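PDB 1WWP: nucleotidyltransferase from Thermus thermophilus HB8, which is of uncharacterised function but is probably an all-helical, substrate-binding type protein related to nucleotidyltransferases. Local coordinates for residues A43-K48 with V66-D71; A7-L12 with D105-M110. All coordinates share one frame; numbering follows the deposited sequence.

Contact 1: residues A43-K48 with V66-D71; sequences AYLREK and VGLLRD
Apolar packing between Tyr44 and Leu45 on one side and Val66 and Leu68 on the other joins the C-terminal end of helix 20-49 to the turn after helix 56-66, at one end of this helical-bundle subunit. The turn is a Schellman motif: Gly67 takes a positive phi of 100°, where a side chain would collide with the preceding carbonyl O, so glycine suits the place. The chain then swings round and directs Leu68 at helix 20-49. No hydrogen bond crosses the gap. Tyr44 carries its CG anti to the backbone N (chi1 179°), which extends the ring toward Leu68; Leu68 CD1 lies 3.7 Å from Tyr44 CE2. Lys48 CG rests on one face of that ring, one helical turn on, while Tyr44 OH makes a weak hydrogen bond to Arg119 O at the chain terminus. Leucine suits position 68 because its two methyls can both reach the CD2-CE2 side of the tyrosine ring, and the side chain also touches Leu41 and Leu117. With an alanine here in place of Leu68, the Tyr44 ring is likely to lose its apolar neighbour on that side, and a gap to open beside Leu117. Beside this pair, the buried Leu45 meets Val66, the two running alongside each other in opposing senses with Leu45 CD2 4.2 Å from Val66 CG1. Leu68 CD2 sits obliquely against the ring, 3.4 Å from both Tyr44 CD2 and Tyr44 CE2.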
# COMPACT_ATOMS: atom_id res chain seq x y z
N ALA A 43 -16.10 -7.21 -11.92
CA ALA A 43 -17.55 -6.98 -12.00
C ALA A 43 -18.02 -7.01 -13.44
O ALA A 43 -19.09 -7.54 -13.75
CB ALA A 43 -17.91 -5.63 -11.38
N TYR A 44 -17.22 -6.44 -14.33
CA TYR A 44 -17.58 -6.42 -15.74
C TYR A 44 -17.61 -7.85 -16.30
O TYR A 44 -18.54 -8.23 -17.02
CB TYR A 44 -16.57 -5.60 -16.52
CG TYR A 44 -16.85 -5.56 -18.01
CD1 TYR A 44 -17.73 -4.62 -18.54
CD2 TYR A 44 -16.24 -6.46 -18.88
CE1 TYR A 44 -17.99 -4.57 -19.90
CE2 TYR A 44 -16.50 -6.42 -20.24
CZ TYR A 44 -17.38 -5.48 -20.75
OH TYR A 44 -17.64 -5.42 -22.10
N LEU A 45 -16.57 -8.62 -16.01
CA LEU A 45 -16.50 -9.99 -16.51
C LEU A 45 -17.68 -10.79 -15.96
O LEU A 45 -18.27 -11.61 -16.65
CB LEU A 45 -15.17 -10.62 -16.09
CG LEU A 45 -13.96 -10.13 -16.90
CD1 LEU A 45 -12.68 -10.48 -16.17
CD2 LEU A 45 -13.99 -10.75 -18.31
N ARG A 46 -18.04 -10.51 -14.71
CA ARG A 46 -19.15 -11.20 -14.07
C ARG A 46 -20.48 -10.88 -14.74
O ARG A 46 -21.18 -11.78 -15.20
CB ARG A 46 -19.22 -10.82 -12.60
CG ARG A 46 -20.27 -11.60 -11.80
CD ARG A 46 -20.17 -11.29 -10.31
NE ARG A 46 -21.22 -11.95 -9.55
CZ ARG A 46 -21.37 -11.84 -8.23
NH1 ARG A 46 -20.52 -11.09 -7.52
NH2 ARG A 46 -22.36 -12.47 -7.61
N GLU A 47 -20.80 -9.60 -14.82
CA GLU A 47 -22.06 -9.13 -15.39
C GLU A 47 -22.23 -9.22 -16.90
O GLU A 47 -23.30 -9.58 -17.39
CB GLU A 47 -22.31 -7.68 -14.94
CG GLU A 47 -22.41 -7.49 -13.42
CD GLU A 47 -22.51 -6.03 -13.00
OE1 GLU A 47 -21.49 -5.31 -13.05
OE2 GLU A 47 -23.62 -5.60 -12.63
N LYS A 48 -21.18 -8.89 -17.64
CA LYS A 48 -21.27 -8.91 -19.10
C LYS A 48 -20.83 -10.21 -19.77
O LYS A 48 -21.26 -10.49 -20.89
CB LYS A 48 -20.44 -7.77 -19.68
CG LYS A 48 -20.56 -6.44 -18.97
CD LYS A 48 -21.86 -5.71 -19.27
CE LYS A 48 -21.80 -4.29 -18.74
NZ LYS A 48 -23.11 -3.60 -18.82
N VAL A 66 -11.26 -13.13 -23.08
CA VAL A 66 -12.47 -12.55 -23.63
C VAL A 66 -12.15 -11.45 -24.64
O VAL A 66 -13.01 -10.99 -25.38
CB VAL A 66 -13.38 -12.07 -22.47
CG1 VAL A 66 -13.55 -10.56 -22.47
CG2 VAL A 66 -14.71 -12.76 -22.59
N GLY A 67 -10.89 -11.05 -24.66
CA GLY A 67 -10.47 -10.04 -25.60
C GLY A 67 -10.35 -8.63 -25.06
O GLY A 67 -9.88 -7.73 -25.76
N LEU A 68 -10.76 -8.43 -23.81
CA LEU A 68 -10.69 -7.11 -23.18
C LEU A 68 -9.26 -6.63 -23.09
O LEU A 68 -9.00 -5.43 -23.00
CB LEU A 68 -11.29 -7.16 -21.77
CG LEU A 68 -12.66 -6.53 -21.57
CD1 LEU A 68 -13.67 -7.11 -22.55
CD2 LEU A 68 -13.09 -6.78 -20.14
N LEU A 69 -8.33 -7.57 -23.12
CA LEU A 69 -6.91 -7.25 -23.07
C LEU A 69 -6.19 -8.01 -24.15
O LEU A 69 -6.32 -9.23 -24.25
CB LEU A 69 -6.30 -7.67 -21.73
CG LEU A 69 -6.69 -7.03 -20.40
CD1 LEU A 69 -5.98 -7.80 -19.32
CD2 LEU A 69 -6.30 -5.54 -20.36
N ARG A 70 -5.42 -7.31 -24.97
CA ARG A 70 -4.64 -7.98 -25.98
C ARG A 70 -3.55 -8.67 -25.16
O ARG A 70 -3.31 -8.29 -24.01
CB ARG A 70 -4.01 -6.98 -26.94
CG ARG A 70 -5.03 -6.18 -27.74
CD ARG A 70 -6.00 -7.10 -28.48
NE ARG A 70 -6.89 -6.34 -29.35
CZ ARG A 70 -8.16 -6.67 -29.59
NH1 ARG A 70 -8.69 -7.75 -29.02
NH2 ARG A 70 -8.89 -5.91 -30.40
N ASP A 71 -2.90 -9.68 -25.73
CA ASP A 71 -1.87 -10.40 -24.99
C ASP A 71 -0.82 -9.48 -24.39
O ASP A 71 -0.43 -9.66 -23.23
CB ASP A 71 -1.21 -11.46 -25.88
CG ASP A 71 -2.07 -12.71 -26.05
OD1 ASP A 71 -1.70 -13.58 -26.87
OD2 ASP A 71 -3.12 -12.83 -25.37

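Contact 2: residues A7-L12 with D105-M110; sequences ATLKEL and DYARLM
Helices 7-12 and 105-110 run roughly antiparallel, at 148° between their N-to-C directions, with their axes 10.1 Å apart at closest approach and Lys10 and Ala107 as the nearest pair of CA atoms. Ala107 meets both Leu9 and Lys10: its small CB points at the other helix, and so short a side chain suits a place between two helices. Leu9 CD2 lies 4.2 Å from Ala107 CB, and the same methyl reaches Met110, a selenomethionine in this crystal, with Leu9 CD2 3.9 Å from Met110 CE. Leu9 places its CG anti to the backbone N (chi1 167°), carrying the branched end out across the gap. In the selenomethionine a bend at chi3 (-87°) turns the terminal methyl, CE, toward Leu9 CD2, the two side chains crossing at about a right angle. A flexible, unbranched chain suits this place, because it can bend to fill the space between several helices. Lys10 serves two environments: its CG lies 4.2 Å from Ala107 CB, while its bent chain carries NZ to a salt bridge with Glu111, one residue beyond the segment. The aliphatic part thus flanks the apolar core as the charge ties helix 2-13 to helix 93-116 at its margin. Around the contact, Met110 also packs on Thr33 and Phe37 of helix 20-49 and on Met80 of helix 71-86, while Phe14, just after helix 2-13, covers Ala107; from helix 2-13, Thr8 and Leu12 pack on Tyr91 and Val21 of the second subunit.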
# COMPACT_ATOMS: atom_id res chain seq x y z
N ALA A 7 -7.39 9.46 -12.19
CA ALA A 7 -7.10 10.88 -12.44
C ALA A 7 -6.06 11.44 -11.48
O ALA A 7 -5.18 12.22 -11.87
CB ALA A 7 -8.39 11.69 -12.34
N THR A 8 -6.16 11.04 -10.22
CA THR A 8 -5.22 11.50 -9.21
C THR A 8 -3.85 10.88 -9.47
O THR A 8 -2.81 11.50 -9.22
CB THR A 8 -5.71 11.13 -7.81
OG1 THR A 8 -5.78 9.70 -7.69
CG2 THR A 8 -7.11 11.70 -7.60
N LEU A 9 -3.85 9.65 -9.99
CA LEU A 9 -2.59 8.98 -10.31
C LEU A 9 -1.86 9.71 -11.44
O LEU A 9 -0.66 9.99 -11.34
CB LEU A 9 -2.85 7.52 -10.74
CG LEU A 9 -1.66 6.80 -11.39
CD1 LEU A 9 -0.50 6.76 -10.43
CD2 LEU A 9 -2.04 5.39 -11.79
N LYS A 10 -2.59 10.01 -12.51
CA LYS A 10 -2.01 10.69 -13.66
C LYS A 10 -1.39 12.03 -13.30
O LYS A 10 -0.45 12.49 -13.97
CB LYS A 10 -3.04 10.84 -14.77
CG LYS A 10 -3.38 9.50 -15.43
CD LYS A 10 -4.28 9.65 -16.64
CE LYS A 10 -5.68 10.11 -16.26
NZ LYS A 10 -6.55 10.21 -17.46
N GLU A 11 -1.89 12.66 -12.24
CA GLU A 11 -1.34 13.93 -11.79
C GLU A 11 0.14 13.78 -11.46
O GLU A 11 0.93 14.70 -11.66
CB GLU A 11 -2.05 14.41 -10.52
CG GLU A 11 -3.51 14.78 -10.67
CD GLU A 11 -4.05 15.45 -9.42
OE1 GLU A 11 -3.47 16.46 -8.99
OE2 GLU A 11 -5.06 14.97 -8.86
N LEU A 12 0.53 12.61 -10.97
CA LEU A 12 1.91 12.38 -10.55
C LEU A 12 2.69 11.37 -11.37
O LEU A 12 3.91 11.45 -11.45
CB LEU A 12 1.93 11.93 -9.09
CG LEU A 12 1.31 12.83 -8.03
CD1 LEU A 12 1.06 12.03 -6.75
CD2 LEU A 12 2.22 14.00 -7.76
N ASP A 105 3.05 3.70 -18.07
CA ASP A 105 2.37 2.67 -18.84
C ASP A 105 1.14 2.13 -18.12
O ASP A 105 0.10 1.93 -18.75
CB ASP A 105 3.33 1.51 -19.14
CG ASP A 105 4.47 1.92 -20.05
OD1 ASP A 105 5.22 2.86 -19.68
OD2 ASP A 105 4.64 1.30 -21.12
N TYR A 106 1.26 1.88 -16.82
CA TYR A 106 0.11 1.36 -16.07
C TYR A 106 -1.05 2.33 -16.17
O TYR A 106 -2.18 1.93 -16.43
CB TYR A 106 0.47 1.14 -14.60
CG TYR A 106 1.53 0.10 -14.37
CD1 TYR A 106 1.83 -0.85 -15.35
CD2 TYR A 106 2.23 0.05 -13.16
CE1 TYR A 106 2.80 -1.83 -15.12
CE2 TYR A 106 3.20 -0.93 -12.93
CZ TYR A 106 3.48 -1.86 -13.91
OH TYR A 106 4.43 -2.81 -13.70
N ALA A 107 -0.75 3.62 -15.99
CA ALA A 107 -1.78 4.65 -16.07
C ALA A 107 -2.48 4.61 -17.43
O ALA A 107 -3.71 4.64 -17.49
CB ALA A 107 -1.15 6.02 -15.83
N ARG A 108 -1.71 4.54 -18.51
CA ARG A 108 -2.30 4.51 -19.84
C ARG A 108 -3.12 3.24 -20.05
O ARG A 108 -4.26 3.29 -20.51
CB ARG A 108 -1.21 4.58 -20.92
CG ARG A 108 -0.33 5.83 -20.85
CD ARG A 108 0.83 5.75 -21.82
NE ARG A 108 1.84 6.77 -21.56
CZ ARG A 108 1.66 8.07 -21.73
NH1 ARG A 108 0.49 8.53 -22.18
NH2 ARG A 108 2.63 8.93 -21.45
N LEU A 109 -2.55 2.09 -19.71
CA LEU A 109 -3.24 0.81 -19.87
C LEU A 109 -4.61 0.83 -19.18
O LEU A 109 -5.63 0.49 -19.78
CB LEU A 109 -2.39 -0.32 -19.27
CG LEU A 109 -2.61 -1.79 -19.68
CD1 LEU A 109 -2.82 -2.61 -18.43
CD2 LEU A 109 -3.78 -1.95 -20.65
N MSE A 110 -4.63 1.26 -17.92
CA MSE A 110 -5.87 1.31 -17.16
C MSE A 110 -6.88 2.27 -17.75
O MSE A 110 -8.07 1.98 -17.76
CB MSE A 110 -5.59 1.65 -15.70
CG MSE A 110 -4.82 0.55 -14.97
SE MSE A 110 -4.69 0.68 -13.04
CE MSE A 110 -3.11 1.79 -12.84

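Overall arrangement
Contact 2 is mainly buried and lies nearer the centre of the subunit, whereas contact 1 is partly buried and sits at one end of the bundle, with about 20 Å between their centres. They share no segment, but helix 20-49 links them: it supplies one side of contact 1 and packs against Met110 of contact 2. Along the sequence, contact 2 joins elements near the two termini and brackets contact 1, which bridges a short span. Both rely on apolar side chains with no hydrogen bond across. Contact 1 sets an aromatic ring against a turn; contact 2 pairs two helices, and at its edge Lys10 reaches past segment 105-110 to the carboxylate of Glu111.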